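Phenol hydroxylase component phN (Pseudomonas stutzeri, PDB 3U52) probably forms the diiron-bearing, oxygen-activating subunit of a multicomponent monooxygenase that hydroxylates phenol and related aromatic compounds. Local coordinates at residues S89-V94 with K154-L159; N95-F100 with N217-T222. One frame throughout, in Å; residues are numbered along the deposited sequence.

Contact 1 of 2, residues S89-V94 with K154-L159. With CU (copper (II) ion), chain J.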
loop_
_atom_site.group_PDB
_atom_site.type_symbol
_atom_site.label_atom_id
_atom_site.label_comp_id
_atom_site.label_asym_id
_atom_site.label_seq_id
_atom_site.Cartn_x
_atom_site.Cartn_y
_atom_site.Cartn_z
ATOM N N SER A 89 12.885 -15.092 -9.916
ATOM C CA SER A 89 13.446 -15.774 -11.098
ATOM C C SER A 89 13.816 -17.260 -10.799
ATOM O O SER A 89 13.510 -18.155 -11.610
ATOM C CB SER A 89 14.655 -15.001 -11.616
ATOM O OG SER A 89 15.567 -14.781 -10.539
ATOM N N ASP A 90 14.434 -17.497 -9.637
ATOM C CA ASP A 90 14.951 -18.831 -9.216
ATOM C C ASP A 90 15.364 -18.733 -7.765
ATOM O O ASP A 90 15.794 -17.665 -7.314
ATOM C CB ASP A 90 16.204 -19.207 -10.030
ATOM C CG ASP A 90 16.695 -20.629 -9.722
ATOM O OD1 ASP A 90 17.660 -20.790 -8.965
ATOM O OD2 ASP A 90 16.040 -21.588 -10.173
ATOM N N ALA A 91 15.251 -19.833 -7.023
ATOM C CA ALA A 91 15.583 -19.833 -5.605
ATOM C C ALA A 91 17.079 -19.514 -5.348
ATOM O O ALA A 91 17.406 -19.096 -4.231
ATOM C CB ALA A 91 15.207 -21.125 -4.959
ATOM N N ARG A 92 17.957 -19.671 -6.360
ATOM C CA ARG A 92 19.373 -19.278 -6.206
ATOM C C ARG A 92 19.431 -17.821 -5.758
ATOM O O ARG A 92 20.336 -17.417 -5.019
ATOM C CB ARG A 92 20.203 -19.423 -7.501
ATOM C CG ARG A 92 20.493 -20.890 -7.900
ATOM C CD ARG A 92 21.327 -20.995 -9.214
ATOM N NE ARG A 92 20.696 -20.235 -10.302
ATOM C CZ ARG A 92 21.256 -19.920 -11.481
ATOM N NH1 ARG A 92 22.516 -20.276 -11.757
ATOM N NH2 ARG A 92 20.560 -19.217 -12.395
ATOM N N TYR A 93 18.473 -17.020 -6.236
ATOM C CA TYR A 93 18.444 -15.571 -5.956
ATOM C C TYR A 93 18.377 -15.305 -4.464
ATOM O O TYR A 93 18.908 -14.295 -4.002
ATOM C CB TYR A 93 17.234 -14.895 -6.665
ATOM C CG TYR A 93 16.949 -13.478 -6.149
ATOM C CD1 TYR A 93 17.659 -12.355 -6.647
ATOM C CD2 TYR A 93 16.021 -13.256 -5.136
ATOM C CE1 TYR A 93 17.398 -11.070 -6.165
ATOM C CE2 TYR A 93 15.760 -11.989 -4.647
ATOM C CZ TYR A 93 16.424 -10.908 -5.161
ATOM O OH TYR A 93 16.132 -9.676 -4.601
ATOM N N VAL A 94 17.716 -16.173 -3.691
ATOM C CA VAL A 94 17.500 -15.895 -2.274
ATOM C C VAL A 94 18.867 -15.848 -1.506
ATOM O O VAL A 94 18.973 -15.185 -0.468
ATOM C CB VAL A 94 16.517 -16.864 -1.657
ATOM C CG1 VAL A 94 16.247 -16.558 -0.156
ATOM C CG2 VAL A 94 15.207 -16.848 -2.474
ATOM N N LYS A 154 10.390 -17.334 6.186
ATOM C CA LYS A 154 9.437 -18.451 6.336
ATOM C C LYS A 154 9.567 -19.569 5.307
ATOM O O LYS A 154 9.075 -20.700 5.562
ATOM C CB LYS A 154 8.007 -17.930 6.318
ATOM C CG LYS A 154 7.802 -16.866 7.403
ATOM C CD LYS A 154 6.366 -16.406 7.482
ATOM C CE LYS A 154 6.278 -15.211 8.395
ATOM N NZ LYS A 154 4.840 -14.875 8.671
ATOM N N HIS A 155 10.181 -19.289 4.162
ATOM C CA HIS A 155 10.144 -20.242 3.043
ATOM C C HIS A 155 11.509 -20.729 2.562
ATOM O O HIS A 155 11.569 -21.644 1.716
ATOM C CB HIS A 155 9.377 -19.654 1.851
ATOM C CG HIS A 155 7.909 -19.516 2.119
ATOM N ND1 HIS A 155 7.044 -20.591 2.039
ATOM C CD2 HIS A 155 7.165 -18.459 2.532
ATOM C CE1 HIS A 155 5.827 -20.210 2.397
ATOM N NE2 HIS A 155 5.866 -18.914 2.680
ATOM N N PHE A 156 12.568 -20.069 3.037
ATOM C CA PHE A 156 13.948 -20.357 2.601
ATOM C C PHE A 156 14.910 -20.452 3.807
ATOM O O PHE A 156 14.606 -19.935 4.871
ATOM C CB PHE A 156 14.453 -19.298 1.585
ATOM C CG PHE A 156 13.645 -19.258 0.291
ATOM C CD1 PHE A 156 13.905 -20.150 -0.749
ATOM C CD2 PHE A 156 12.587 -18.360 0.157
ATOM C CE1 PHE A 156 13.138 -20.140 -1.928
ATOM C CE2 PHE A 156 11.815 -18.299 -1.018
ATOM C CZ PHE A 156 12.095 -19.190 -2.078
ATOM N N ASN A 157 16.060 -21.105 3.631
ATOM C CA ASN A 157 16.945 -21.382 4.774
ATOM C C ASN A 157 17.976 -20.270 4.820
ATOM O O ASN A 157 18.055 -19.490 3.897
ATOM C CB ASN A 157 17.563 -22.785 4.657
ATOM C CG ASN A 157 16.530 -23.912 4.911
ATOM O OD1 ASN A 157 15.718 -23.805 5.825
ATOM N ND2 ASN A 157 16.544 -24.967 4.077
ATOM N N GLY A 158 18.709 -20.144 5.918
ATOM C CA GLY A 158 19.825 -19.239 5.979
ATOM C C GLY A 158 19.490 -17.797 6.346
ATOM O O GLY A 158 20.389 -16.962 6.442
ATOM N N LEU A 159 18.220 -17.493 6.589
ATOM C CA LEU A 159 17.814 -16.123 6.912
ATOM C C LEU A 159 17.421 -16.007 8.382
ATOM O O LEU A 159 17.023 -14.943 8.818
ATOM C CB LEU A 159 16.608 -15.692 6.029
ATOM C CG LEU A 159 16.941 -15.498 4.554
ATOM C CD1 LEU A 159 16.038 -16.318 3.692
ATOM C CD2 LEU A 159 16.807 -14.041 4.220
HETATM CU CU CU J . 7.896 -22.332 1.264
#
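A methyl group, CG2 of Val-94, sits almost exactly on the axis of the Phe-156 ring, 3.7 Å from its centroid and only 2° off the ring normal, a nearly ideal CH-pi contact. Its sister methyl, CG1, takes the root of the same side chain, lying 3.7 Å from Phe-156 CB, and also meets CD1 of Leu-159 at 3.9 Å. The isopropyl fork of Val-94 thus serves two neighbours: with CG1 anti to the backbone N (chi1 -178°), CG2 is turned over the aromatic face. The two side chains cross at about a right angle. Ala-91, three residues earlier, adds its CB 3.8 Å from Phe-156 CE1; its small methyl suits a place where the ring comes so near the backbone. Replacing Phe-156 by an alanine removes the ring, and Val-94 CG2 would probably be left without the face it rests on, with a gap beside Ala-91 CB.

No hydrogen bond crosses between 89-94 and 154-159. Polar groups work along the chain instead: Asp-90 closes an Asx turn, its OD1 receiving the backbone N of Arg-92 at 2.9 Å from above the carboxylate plane, and the same OD1 also forms a salt bridge with Arg-92 NE, at 3.4 Å a weak hydrogen bond. Arg-92 has a second acidic partner in Glu-357. Next to Phe-156, the imidazole of His-155 binds the copper ion through ND1 at 2.1 Å, His-494 being the other protein ligand, and its ring stacks on that of His-85.

The contact joins the turn leading into helix 94-103 to the chain leaving helix 125-155. Helix 490-498 packs against both parts, Trp-495 touching Ala-91 and Asp-491 touching Phe-156, while Leu-159 reaches over to Lys-98 and Ile-101 of helix 94-103.

Contact 2 of 2, residues N95-F100 with N217-T222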
loop_
_atom_site.group_PDB
_atom_site.type_symbol
_atom_site.label_atom_id
_atom_site.label_comp_id
_atom_site.label_asym_id
_atom_site.label_seq_id
_atom_site.Cartn_x
_atom_site.Cartn_y
_atom_site.Cartn_z
ATOM N N ASN A 95 19.893 -16.481 -2.062
ATOM C CA ASN A 95 21.237 -16.377 -1.493
ATOM C C ASN A 95 21.805 -14.965 -1.379
ATOM O O ASN A 95 22.551 -14.695 -0.448
ATOM C CB ASN A 95 22.161 -17.353 -2.198
ATOM C CG ASN A 95 21.696 -18.801 -1.967
ATOM O OD1 ASN A 95 21.844 -19.329 -0.878
ATOM N ND2 ASN A 95 21.064 -19.395 -2.962
ATOM N N ALA A 96 21.389 -14.078 -2.272
ATOM C CA ALA A 96 21.735 -12.682 -2.191
ATOM C C ALA A 96 21.085 -12.101 -0.952
ATOM O O ALA A 96 21.690 -11.277 -0.286
ATOM C CB ALA A 96 21.271 -11.976 -3.381
ATOM N N LEU A 97 19.888 -12.562 -0.597
ATOM C CA LEU A 97 19.184 -12.021 0.595
ATOM C C LEU A 97 19.718 -12.550 1.935
ATOM O O LEU A 97 19.633 -11.858 2.980
ATOM C CB LEU A 97 17.656 -12.212 0.470
ATOM C CG LEU A 97 16.974 -11.680 -0.823
ATOM C CD1 LEU A 97 15.468 -12.025 -0.838
ATOM C CD2 LEU A 97 17.187 -10.166 -1.065
ATOM N N LYS A 98 20.240 -13.789 1.925
ATOM C CA LYS A 98 20.912 -14.376 3.137
ATOM C C LYS A 98 22.148 -13.559 3.475
ATOM O O LYS A 98 22.363 -13.197 4.624
ATOM C CB LYS A 98 21.305 -15.822 2.876
ATOM C CG LYS A 98 20.109 -16.679 2.456
ATOM C CD LYS A 98 20.509 -18.054 1.968
ATOM C CE LYS A 98 19.333 -18.733 1.210
ATOM N NZ LYS A 98 19.625 -20.183 0.993
ATOM N N LEU A 99 22.915 -13.223 2.444
ATOM C CA LEU A 99 24.046 -12.307 2.540
ATOM C C LEU A 99 23.629 -10.904 3.022
ATOM O O LEU A 99 24.261 -10.312 3.897
ATOM C CB LEU A 99 24.732 -12.240 1.170
ATOM C CG LEU A 99 26.093 -11.623 0.843
ATOM C CD1 LEU A 99 27.220 -11.961 1.865
ATOM C CD2 LEU A 99 26.512 -12.130 -0.560
ATOM N N PHE A 100 22.572 -10.375 2.456
ATOM C CA PHE A 100 22.069 -9.081 2.878
ATOM C C PHE A 100 21.627 -9.013 4.341
ATOM O O PHE A 100 22.070 -8.118 5.056
ATOM C CB PHE A 100 20.920 -8.635 1.990
ATOM C CG PHE A 100 20.516 -7.184 2.206
ATOM C CD1 PHE A 100 19.483 -6.861 3.087
ATOM C CD2 PHE A 100 21.170 -6.150 1.532
ATOM C CE1 PHE A 100 19.127 -5.543 3.293
ATOM C CE2 PHE A 100 20.800 -4.798 1.741
ATOM C CZ PHE A 100 19.792 -4.501 2.622
ATOM N N ASN A 217 14.829 -9.640 -10.937
ATOM C CA ASN A 217 14.652 -10.980 -10.492
ATOM C C ASN A 217 13.339 -11.224 -9.773
ATOM O O ASN A 217 13.176 -12.244 -9.099
ATOM C CB ASN A 217 15.871 -11.448 -9.679
ATOM C CG ASN A 217 17.083 -11.602 -10.540
ATOM O OD1 ASN A 217 17.310 -12.671 -11.111
ATOM N ND2 ASN A 217 17.814 -10.517 -10.738
ATOM N N GLY A 218 12.420 -10.268 -9.859
ATOM C CA GLY A 218 11.035 -10.511 -9.442
ATOM C C GLY A 218 10.754 -10.359 -7.967
ATOM O O GLY A 218 9.701 -10.845 -7.440
ATOM N N ASP A 219 11.659 -9.663 -7.281
ATOM C CA ASP A 219 11.571 -9.570 -5.817
ATOM C C ASP A 219 10.932 -8.212 -5.492
ATOM O O ASP A 219 11.621 -7.182 -5.373
ATOM C CB ASP A 219 12.971 -9.730 -5.206
ATOM C CG ASP A 219 13.012 -9.503 -3.689
ATOM O OD1 ASP A 219 11.955 -9.460 -3.020
ATOM O OD2 ASP A 219 14.138 -9.386 -3.152
ATOM N N MET A 220 9.604 -8.220 -5.399
ATOM C CA MET A 220 8.842 -7.002 -5.204
ATOM C C MET A 220 9.078 -6.371 -3.846
ATOM O O MET A 220 9.114 -5.138 -3.742
ATOM C CB MET A 220 7.363 -7.272 -5.375
ATOM C CG MET A 220 6.499 -6.032 -5.179
ATOM S SD MET A 220 4.719 -6.434 -5.309
ATOM C CE MET A 220 4.651 -7.111 -6.967
ATOM N N ALA A 221 9.258 -7.184 -2.818
ATOM C CA ALA A 221 9.540 -6.656 -1.474
ATOM C C ALA A 221 10.794 -5.804 -1.399
ATOM O O ALA A 221 10.780 -4.678 -0.875
ATOM C CB ALA A 221 9.607 -7.790 -0.446
ATOM N N THR A 222 11.894 -6.352 -1.907
ATOM C CA THR A 222 13.194 -5.662 -1.885
ATOM C C THR A 222 13.145 -4.389 -2.778
ATOM O O THR A 222 13.603 -3.275 -2.383
ATOM C CB THR A 222 14.345 -6.673 -2.249
ATOM O OG1 THR A 222 14.385 -7.733 -1.266
ATOM C CG2 THR A 222 15.745 -5.989 -2.368
#
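Helix 94-103 faces the start of helix 220-250 across a wide backbone separation, the nearest CA atoms being those of Leu-97 and Thr-222 at 9.1 Å, so the gap is bridged by side chains alone. Leu-97 does the bridging with both branches of its fork: CD2 lies 3.7 Å from Thr-222 OG1, the two side chains sliding past each other in opposite directions, and both methyls also lie near Asp-219 OD2, the leucine and aspartate coming from opposite directions, though the position of that oxygen is less certain. These are van der Waals contacts, in which an apolar fork covers a polar helix start.

The carboxylate is already engaged. Asp-219 occupies the N-cap position, and its CG, anti to the backbone N (chi1 174°), places OD1 to accept a weak but straight bond (171°) from the backbone N of Thr-222 at 3.3 Å. The hydroxyl of Tyr-152 is hydrogen-bonded to the same OD1. Aspartate suits a cap because it can accept from the otherwise unpaired amides of a first turn. Met-149 packs on both Leu-97 and Thr-222.

Phe-100 and Thr-222, with Ala-148 and Met-149, line a xenon pocket inside the helical hydroxylase fold, consistent with the internal cavities known in this family of diiron monooxygenases.

Contacts 1 and 2 adjoin, their centres about 8 Å apart, and use successive pieces of chain: 89-94 runs directly into 95-100, so the same turn and helix meet helix 125-155's trailing end and then helix 220-250's start. Both are buried. Contact 1 lies farther out, about 21 Å from the chain's centre against 16 Å, beside the copper site; contact 2 borders a xenon pocket. Their chemistry differs accordingly: aromatic and aliphatic packing in the first, a leucine against a polar helix cap in the second. Ser-89 OG and Asn-217 OD1, probably hydrogen-bonded at 2.8 Å, tie them together, and Tyr-93 packs on Asn-217.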